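Long-range contact in inactive dihydroorotase-like domain (Chaetomium thermophilum, PDB 5NNL), which is of unknown function but belongs, as an inactive dihydroorotase-like domain, to a family with a barrel fold: residues G18-Q32 / V61-F74. Residues are numbered along the deposited sequence; the frame is centred on the assembly and turned at random.
Sequences GLVTRDSEDLQRVTQ and VAQQNSKRGVYCDF
N65 bonds to L19, T21 and S24 in the loop before helix 26-37, a worked example of how two successive outer helices of what is, as in the dihydroorotase family, a TIM-like (β/α) barrel are joined, here through that loop, the first turns of its helix, and the end of helix 56-64 with the loop to strand 73-79. CG anti to the backbone carbonyl carbon (chi1 -75°) turns the amide toward two carbonyl oxygens and one N-H. ND2 gives one bond to T21 O at 2.8 Å and a more bent one to L19 O at 3.0 Å, both acceptors lying close to the amide plane; OD1 takes the S24 N-H from above its carbonyl plane. The buried amide is thereby fixed in rotation. Beside it the packing is apolar: L27 CD2 rests 3.9 Å from S66 CB and reaches obliquely towards the F74 ring, while I44 of strand 39-44 touches both L27 and L19.

The solvent side is looser: E25 CA lies over the centre of one face of the R68 guanidinium. Next along the helix, Q28 gives a nearly straight bond from NE2 to G69 O at 2.9 Å. Farther on, T31 CB meets C72 SG at 3.6 Å, and Y71 N donates to T31 OG1 at 3.2 Å.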
ATOM      1  N   GLY A  18     -15.143  -1.384  -3.155  1.00 42.24           N
ATOM      2  CA  GLY A  18     -16.167  -2.397  -2.980  1.00 42.88           C
ATOM      3  C   GLY A  18     -15.606  -3.750  -2.598  1.00 42.96           C
ATOM      4  O   GLY A  18     -16.099  -4.788  -3.051  1.00 42.86           O
ATOM      5  N   LEU A  19     -14.573  -3.750  -1.753  1.00 38.86           N
ATOM      6  CA  LEU A  19     -13.942  -5.002  -1.349  1.00 41.38           C
ATOM      7  C   LEU A  19     -14.949  -5.959  -0.720  1.00 43.34           C
ATOM      8  O   LEU A  19     -14.958  -7.157  -1.030  1.00 44.38           O
ATOM      9  CB  LEU A  19     -12.802  -4.718  -0.370  1.00 38.60           C
ATOM     10  CG  LEU A  19     -12.061  -5.940   0.176  1.00 40.61           C
ATOM     11  CD1 LEU A  19     -11.368  -6.697  -0.946  1.00 35.53           C
ATOM     12  CD2 LEU A  19     -11.065  -5.522   1.243  1.00 39.49           C
ATOM     13  N   VAL A  20     -15.793  -5.453   0.174  1.00 44.82           N
ATOM     14  CA  VAL A  20     -16.741  -6.278   0.912  1.00 46.29           C
ATOM     15  C   VAL A  20     -18.163  -6.092   0.385  1.00 44.86           C
ATOM     16  O   VAL A  20     -19.126  -6.447   1.063  1.00 44.42           O
ATOM     17  CB  VAL A  20     -16.662  -6.004   2.424  1.00 45.60           C
ATOM     18  CG1 VAL A  20     -15.355  -6.544   2.986  1.00 41.53           C
ATOM     19  CG2 VAL A  20     -16.804  -4.511   2.719  1.00 44.26           C
ATOM     20  N   THR A  21     -18.308  -5.535  -0.814  1.00 45.01           N
ATOM     21  CA  THR A  21     -19.602  -5.493  -1.478  1.00 46.20           C
ATOM     22  C   THR A  21     -19.841  -6.796  -2.229  1.00 49.04           C
ATOM     23  O   THR A  21     -18.935  -7.339  -2.868  1.00 46.89           O
ATOM     24  CB  THR A  21     -19.677  -4.314  -2.449  1.00 47.32           C
ATOM     25  OG1 THR A  21     -19.498  -3.087  -1.732  1.00 45.36           O
ATOM     26  CG2 THR A  21     -21.025  -4.285  -3.173  1.00 42.66           C
ATOM     27  N   ARG A  22     -21.071  -7.295  -2.146  1.00 51.47           N
ATOM     28  CA  ARG A  22     -21.434  -8.527  -2.832  1.00 52.37           C
ATOM     29  C   ARG A  22     -21.314  -8.348  -4.341  1.00 50.39           C
ATOM     30  O   ARG A  22     -21.844  -7.389  -4.909  1.00 50.33           O
ATOM     31  CB  ARG A  22     -22.861  -8.926  -2.456  1.00 56.08           C
ATOM     32  CG  ARG A  22     -23.355 -10.231  -3.077  1.00 64.43           C
ATOM     33  CD  ARG A  22     -24.878 -10.286  -3.060  1.00 68.43           C
ATOM     34  NE  ARG A  22     -25.462  -9.354  -4.027  1.00 70.63           N
ATOM     35  CZ  ARG A  22     -26.146  -9.698  -5.118  1.00 74.89           C
ATOM     36  NH1 ARG A  22     -26.378 -10.971  -5.414  1.00 71.62           N
ATOM     37  NH2 ARG A  22     -26.619  -8.753  -5.921  1.00 75.25           N
ATOM     38  N   ASP A  23     -20.611  -9.279  -4.988  1.00 52.23           N
ATOM     39  CA  ASP A  23     -20.507  -9.307  -6.448  1.00 53.93           C
ATOM     40  C   ASP A  23     -19.949  -8.000  -6.997  1.00 51.96           C
ATOM     41  O   ASP A  23     -20.454  -7.451  -7.978  1.00 53.13           O
ATOM     42  CB  ASP A  23     -21.860  -9.619  -7.080  1.00 55.38           C
ATOM     43  CG  ASP A  23     -22.346 -11.001  -6.734  1.00 60.25           C
ATOM     44  OD1 ASP A  23     -21.508 -11.927  -6.726  1.00 59.73           O
ATOM     45  OD2 ASP A  23     -23.551 -11.162  -6.454  1.00 65.52           O
ATOM     46  N   SER A  24     -18.896  -7.495  -6.367  1.00 49.15           N
ATOM     47  CA  SER A  24     -18.282  -6.252  -6.801  1.00 47.67           C
ATOM     48  C   SER A  24     -17.095  -6.534  -7.710  1.00 45.82           C
ATOM     49  O   SER A  24     -16.257  -7.389  -7.406  1.00 44.49           O
ATOM     50  CB  SER A  24     -17.831  -5.423  -5.603  1.00 45.04           C
ATOM     51  OG  SER A  24     -17.402  -4.146  -6.040  1.00 45.55           O
ATOM     52  N   GLU A  25     -17.028  -5.804  -8.821  1.00 46.59           N
ATOM     53  CA  GLU A  25     -15.913  -5.918  -9.751  0.57 47.72           C
ATOM     54  C   GLU A  25     -14.674  -5.164  -9.282  1.00 44.29           C
ATOM     55  O   GLU A  25     -13.628  -5.266  -9.931  1.00 43.16           O
ATOM     56  CB  GLU A  25     -16.336  -5.400 -11.128  0.57 47.10           C
ATOM     57  CG  GLU A  25     -16.020  -6.340 -12.290  0.57 48.35           C
ATOM     58  CD  GLU A  25     -16.946  -6.129 -13.476  0.57 48.61           C
ATOM     59  OE1 GLU A  25     -18.075  -5.633 -13.272  0.57 49.62           O
ATOM     60  OE2 GLU A  25     -16.546  -6.456 -14.615  0.57 46.68           O
ATOM     61  N   ASP A  26     -14.768  -4.423  -8.173  1.00 43.98           N
ATOM     62  CA  ASP A  26     -13.686  -3.540  -7.744  1.00 42.95           C
ATOM     63  C   ASP A  26     -12.358  -4.279  -7.609  1.00 39.61           C
ATOM     64  O   ASP A  26     -11.339  -3.842  -8.151  1.00 41.88           O
ATOM     65  CB  ASP A  26     -14.058  -2.870  -6.420  1.00 43.52           C
ATOM     66  CG  ASP A  26     -15.103  -1.779  -6.583  1.00 44.21           C
ATOM     67  OD1 ASP A  26     -15.640  -1.622  -7.700  1.00 44.71           O
ATOM     68  OD2 ASP A  26     -15.381  -1.074  -5.587  1.00 45.28           O
ATOM     69  N   LEU A  27     -12.342  -5.388  -6.867  1.00 37.54           N
ATOM     70  CA  LEU A  27     -11.086  -6.098  -6.647  1.00 38.80           C
ATOM     71  C   LEU A  27     -10.440  -6.487  -7.972  1.00 43.04           C
ATOM     72  O   LEU A  27      -9.251  -6.226  -8.196  1.00 37.05           O
ATOM     73  CB  LEU A  27     -11.314  -7.332  -5.771  1.00 37.73           C
ATOM     74  CG  LEU A  27     -10.072  -8.197  -5.522  1.00 40.63           C
ATOM     75  CD1 LEU A  27      -8.911  -7.374  -4.977  1.00 39.56           C
ATOM     76  CD2 LEU A  27     -10.396  -9.333  -4.573  1.00 43.95           C
ATOM     77  N   GLN A  28     -11.210  -7.113  -8.868  1.00 42.98           N
ATOM     78  CA  GLN A  28     -10.679  -7.476 -10.180  1.00 41.03           C
ATOM     79  C   GLN A  28     -10.070  -6.270 -10.881  1.00 40.03           C
ATOM     80  O   GLN A  28      -8.922  -6.313 -11.335  1.00 37.70           O
ATOM     81  CB  GLN A  28     -11.777  -8.081 -11.058  1.00 42.62           C
ATOM     82  CG  GLN A  28     -11.392  -8.148 -12.545  1.00 45.03           C
ATOM     83  CD  GLN A  28     -12.382  -8.926 -13.386  1.00 43.68           C
ATOM     84  OE1 GLN A  28     -13.127  -8.347 -14.178  1.00 44.13           O
ATOM     85  NE2 GLN A  28     -12.383 -10.245 -13.233  1.00 43.95           N
ATOM     86  N   ARG A  29     -10.837  -5.185 -10.990  1.00 40.81           N
ATOM     87  CA  ARG A  29     -10.366  -4.030 -11.746  0.52 44.63           C
ATOM     88  C   ARG A  29      -9.100  -3.445 -11.132  1.00 42.32           C
ATOM     89  O   ARG A  29      -8.213  -2.976 -11.855  1.00 41.11           O
ATOM     90  CB  ARG A  29     -11.460  -2.969 -11.837  0.52 47.21           C
ATOM     91  CG  ARG A  29     -10.999  -1.705 -12.539  0.52 51.56           C
ATOM     92  CD  ARG A  29     -12.115  -1.050 -13.328  0.52 54.82           C
ATOM     93  NE  ARG A  29     -11.800   0.338 -13.650  0.52 58.94           N
ATOM     94  CZ  ARG A  29     -12.693   1.237 -14.052  0.52 62.82           C
ATOM     95  NH1 ARG A  29     -13.970   0.902 -14.178  0.52 67.02           N
ATOM     96  NH2 ARG A  29     -12.310   2.477 -14.323  0.52 61.02           N
ATOM     97  N   VAL A  30      -8.991  -3.466  -9.802  1.00 38.99           N
ATOM     98  CA  VAL A  30      -7.776  -2.969  -9.159  1.00 38.49           C
ATOM     99  C   VAL A  30      -6.581  -3.821  -9.563  1.00 34.15           C
ATOM    100  O   VAL A  30      -5.478  -3.305  -9.777  1.00 30.62           O
ATOM    101  CB  VAL A  30      -7.955  -2.923  -7.629  1.00 37.47           C
ATOM    102  CG1 VAL A  30      -6.619  -2.673  -6.921  1.00 35.10           C
ATOM    103  CG2 VAL A  30      -8.941  -1.837  -7.260  1.00 38.90           C
ATOM    104  N   THR A  31      -6.773  -5.139  -9.673  1.00 36.69           N
ATOM    105  CA  THR A  31      -5.678  -5.997 -10.114  1.00 32.72           C
ATOM    106  C   THR A  31      -5.324  -5.742 -11.574  1.00 32.84           C
ATOM    107  O   THR A  31      -4.173  -5.956 -11.971  1.00 33.17           O
ATOM    108  CB  THR A  31      -6.029  -7.473  -9.904  1.00 36.18           C
ATOM    109  OG1 THR A  31      -7.153  -7.834 -10.720  1.00 35.31           O
ATOM    110  CG2 THR A  31      -6.344  -7.742  -8.445  1.00 33.76           C
ATOM    111  N   GLN A  32      -6.286  -5.288 -12.383  1.00 36.63           N
ATOM    112  CA  GLN A  32      -5.991  -4.923 -13.768  1.00 35.74           C
ATOM    113  C   GLN A  32      -5.064  -3.719 -13.821  1.00 34.97           C
ATOM    114  O   GLN A  32      -3.996  -3.763 -14.442  1.00 33.04           O
ATOM    115  CB  GLN A  32      -7.280  -4.604 -14.531  1.00 37.83           C
ATOM    116  CG  GLN A  32      -8.250  -5.753 -14.697  1.00 43.30           C
ATOM    117  CD  GLN A  32      -9.524  -5.330 -15.419  1.00 48.42           C
ATOM    118  OE1 GLN A  32      -9.543  -4.324 -16.131  1.00 51.21           O
ATOM    119  NE2 GLN A  32     -10.592  -6.099 -15.239  1.00 48.97           N
ATOM    120  N   VAL A  61     -16.837 -12.675   1.737  1.00 43.39           N
ATOM    121  CA  VAL A  61     -17.314 -11.813   0.660  1.00 43.20           C
ATOM    122  C   VAL A  61     -16.137 -11.317  -0.170  1.00 47.97           C
ATOM    123  O   VAL A  61     -16.177 -11.332  -1.406  1.00 45.59           O
ATOM    124  CB  VAL A  61     -18.139 -10.643   1.228  1.00 44.34           C
ATOM    125  CG1 VAL A  61     -18.649  -9.750   0.102  1.00 46.91           C
ATOM    126  CG2 VAL A  61     -19.307 -11.164   2.059  1.00 47.96           C
ATOM    127  N   ALA A  62     -15.069 -10.874   0.497  1.00 45.07           N
ATOM    128  CA  ALA A  62     -13.870 -10.458  -0.223  1.00 47.34           C
ATOM    129  C   ALA A  62     -13.300 -11.612  -1.037  1.00 43.22           C
ATOM    130  O   ALA A  62     -12.883 -11.425  -2.187  1.00 44.64           O
ATOM    131  CB  ALA A  62     -12.828  -9.925   0.759  1.00 41.63           C
ATOM    132  N   GLN A  63     -13.287 -12.816  -0.461  1.00 45.58           N
ATOM    133  CA  GLN A  63     -12.742 -13.972  -1.165  1.00 47.39           C
ATOM    134  C   GLN A  63     -13.574 -14.312  -2.394  1.00 49.36           C
ATOM    135  O   GLN A  63     -13.025 -14.622  -3.458  1.00 49.52           O
ATOM    136  CB  GLN A  63     -12.669 -15.168  -0.217  1.00 44.60           C
ATOM    137  CG  GLN A  63     -11.613 -15.031   0.866  1.00 42.44           C
ATOM    138  CD  GLN A  63     -11.707 -16.109   1.927  1.00 38.67           C
ATOM    139  OE1 GLN A  63     -12.787 -16.628   2.212  1.00 45.66           O
ATOM    140  NE2 GLN A  63     -10.569 -16.452   2.518  1.00 35.17           N
ATOM    141  N   GLN A  64     -14.903 -14.257  -2.270  1.00 46.72           N
ATOM    142  CA  GLN A  64     -15.762 -14.534  -3.417  1.00 52.39           C
ATOM    143  C   GLN A  64     -15.495 -13.554  -4.552  1.00 50.55           C
ATOM    144  O   GLN A  64     -15.470 -13.944  -5.727  1.00 48.87           O
ATOM    145  CB  GLN A  64     -17.235 -14.480  -3.005  1.00 54.64           C
ATOM    146  CG  GLN A  64     -17.972 -15.801  -3.168  1.00 60.25           C
ATOM    147  CD  GLN A  64     -17.394 -16.908  -2.305  1.00 66.92           C
ATOM    148  OE1 GLN A  64     -17.149 -18.019  -2.779  1.00 69.15           O
ATOM    149  NE2 GLN A  64     -17.179 -16.612  -1.025  1.00 61.54           N
ATOM    150  N   ASN A  65     -15.290 -12.276  -4.224  1.00 48.61           N
ATOM    151  CA  ASN A  65     -15.047 -11.269  -5.249  1.00 47.48           C
ATOM    152  C   ASN A  65     -13.766 -11.519  -6.036  1.00 45.32           C
ATOM    153  O   ASN A  65     -13.562 -10.876  -7.071  1.00 45.22           O
ATOM    154  CB  ASN A  65     -15.010  -9.883  -4.608  1.00 48.87           C
ATOM    155  CG  ASN A  65     -16.389  -9.385  -4.234  1.00 47.70           C
ATOM    156  OD1 ASN A  65     -17.365  -9.655  -4.933  1.00 48.96           O
ATOM    157  ND2 ASN A  65     -16.479  -8.661  -3.126  1.00 46.96           N
ATOM    158  N   SER A  66     -12.904 -12.427  -5.578  1.00 46.76           N
ATOM    159  CA  SER A  66     -11.716 -12.813  -6.325  1.00 45.26           C
ATOM    160  C   SER A  66     -11.958 -13.994  -7.253  1.00 48.14           C
ATOM    161  O   SER A  66     -11.109 -14.278  -8.106  1.00 43.25           O
ATOM    162  CB  SER A  66     -10.580 -13.176  -5.365  1.00 46.04           C
ATOM    163  OG  SER A  66     -10.770 -14.475  -4.829  1.00 49.20           O
ATOM    164  N   LYS A  67     -13.092 -14.684  -7.114  1.00 49.83           N
ATOM    165  CA  LYS A  67     -13.306 -15.925  -7.849  1.00 48.58           C
ATOM    166  C   LYS A  67     -13.542 -15.674  -9.332  1.00 46.85           C
ATOM    167  O   LYS A  67     -13.254 -16.548 -10.156  1.00 47.46           O
ATOM    168  CB  LYS A  67     -14.480 -16.690  -7.237  1.00 51.49           C
ATOM    169  CG  LYS A  67     -14.212 -17.172  -5.821  1.00 54.15           C
ATOM    170  CD  LYS A  67     -13.165 -18.289  -5.784  1.00 58.44           C
ATOM    171  CE  LYS A  67     -12.289 -18.232  -4.538  1.00 59.85           C
ATOM    172  NZ  LYS A  67     -12.347 -19.498  -3.754  1.00 67.75           N
ATOM    173  N   ARG A  68     -14.062 -14.501  -9.693  1.00 45.73           N
ATOM    174  CA  ARG A  68     -14.203 -14.132 -11.100  1.00 46.66           C
ATOM    175  C   ARG A  68     -12.865 -13.915 -11.798  1.00 46.69           C
ATOM    176  O   ARG A  68     -12.868 -13.573 -12.988  1.00 43.88           O
ATOM    177  CB  ARG A  68     -15.061 -12.869 -11.248  1.00 45.33           C
ATOM    178  CG  ARG A  68     -14.929 -11.864 -10.112  1.00 50.38           C
ATOM    179  CD  ARG A  68     -14.872 -10.420 -10.592  1.00 50.17           C
ATOM    180  NE  ARG A  68     -16.120  -9.920 -11.163  1.00 51.98           N
ATOM    181  CZ  ARG A  68     -17.243  -9.727 -10.477  1.00 51.79           C
ATOM    182  NH1 ARG A  68     -17.307 -10.017  -9.182  1.00 54.18           N
ATOM    183  NH2 ARG A  68     -18.315  -9.251 -11.093  1.00 50.95           N
ATOM    184  N   GLY A  69     -11.737 -14.093 -11.109  1.00 45.80           N
ATOM    185  CA  GLY A  69     -10.434 -13.992 -11.739  1.00 43.27           C
ATOM    186  C   GLY A  69      -9.733 -12.672 -11.489  1.00 39.80           C
ATOM    187  O   GLY A  69     -10.340 -11.603 -11.617  1.00 40.43           O
ATOM    188  N   VAL A  70      -8.449 -12.733 -11.138  1.00 41.56           N
ATOM    189  CA  VAL A  70      -7.641 -11.543 -10.914  1.00 36.82           C
ATOM    190  C   VAL A  70      -6.442 -11.580 -11.852  1.00 37.81           C
ATOM    191  O   VAL A  70      -6.054 -12.631 -12.368  1.00 35.99           O
ATOM    192  CB  VAL A  70      -7.178 -11.409  -9.449  1.00 34.82           C
ATOM    193  CG1 VAL A  70      -8.327 -10.952  -8.580  1.00 39.05           C
ATOM    194  CG2 VAL A  70      -6.598 -12.722  -8.938  1.00 36.80           C
ATOM    195  N   TYR A  71      -5.852 -10.405 -12.062  1.00 35.33           N
ATOM    196  CA  TYR A  71      -4.790 -10.232 -13.042  1.00 34.58           C
ATOM    197  C   TYR A  71      -3.431  -9.974 -12.413  1.00 33.10           C
ATOM    198  O   TYR A  71      -2.456  -9.759 -13.140  1.00 32.84           O
ATOM    199  CB  TYR A  71      -5.162  -9.099 -14.000  1.00 35.19           C
ATOM    200  CG  TYR A  71      -6.381  -9.447 -14.816  1.00 39.40           C
ATOM    201  CD1 TYR A  71      -6.282 -10.279 -15.928  1.00 40.25           C
ATOM    202  CD2 TYR A  71      -7.637  -8.976 -14.457  1.00 38.71           C
ATOM    203  CE1 TYR A  71      -7.398 -10.612 -16.673  1.00 40.93           C
ATOM    204  CE2 TYR A  71      -8.759  -9.304 -15.197  1.00 40.10           C
ATOM    205  CZ  TYR A  71      -8.633 -10.126 -16.302  1.00 42.13           C
ATOM    206  OH  TYR A  71      -9.740 -10.458 -17.049  1.00 42.56           O
ATOM    207  N   CYS A  72      -3.345  -9.983 -11.087  1.00 35.74           N
ATOM    208  CA  CYS A  72      -2.082 -10.061 -10.373  1.00 34.39           C
ATOM    209  C   CYS A  72      -2.315 -10.934  -9.147  1.00 33.01           C
ATOM    210  O   CYS A  72      -3.455 -11.270  -8.814  1.00 31.99           O
ATOM    211  CB  CYS A  72      -1.556  -8.667  -9.995  1.00 31.30           C
ATOM    212  SG  CYS A  72      -2.566  -7.764  -8.799  1.00 30.44           S
ATOM    213  N   ASP A  73      -1.230 -11.326  -8.485  1.00 30.48           N
ATOM    214  CA  ASP A  73      -1.360 -12.046  -7.228  1.00 34.01           C
ATOM    215  C   ASP A  73      -1.670 -11.067  -6.098  1.00 35.25           C
ATOM    216  O   ASP A  73      -1.396  -9.867  -6.189  1.00 33.67           O
ATOM    217  CB  ASP A  73      -0.085 -12.831  -6.919  1.00 37.85           C
ATOM    218  CG  ASP A  73       0.180 -13.929  -7.931  1.00 39.21           C
ATOM    219  OD1 ASP A  73      -0.772 -14.329  -8.635  1.00 36.92           O
ATOM    220  OD2 ASP A  73       1.336 -14.392  -8.021  1.00 39.65           O
ATOM    221  N   PHE A  74      -2.258 -11.588  -5.025  1.00 36.89           N
ATOM    222  CA  PHE A  74      -2.691 -10.705  -3.954  1.00 33.04           C
ATOM    223  C   PHE A  74      -2.783 -11.468  -2.643  1.00 39.70           C
ATOM    224  O   PHE A  74      -2.865 -12.699  -2.612  1.00 41.41           O
ATOM    225  CB  PHE A  74      -4.036 -10.043  -4.285  1.00 32.06           C
ATOM    226  CG  PHE A  74      -5.212 -10.969  -4.193  1.00 40.00           C
ATOM    227  CD1 PHE A  74      -5.569 -11.772  -5.266  1.00 37.44           C
ATOM    228  CD2 PHE A  74      -5.972 -11.028  -3.036  1.00 39.35           C
ATOM    229  CE1 PHE A  74      -6.655 -12.622  -5.183  1.00 41.67           C
ATOM    230  CE2 PHE A  74      -7.057 -11.874  -2.948  1.00 41.35           C
ATOM    231  CZ  PHE A  74      -7.400 -12.672  -4.021  1.00 42.13           C
TER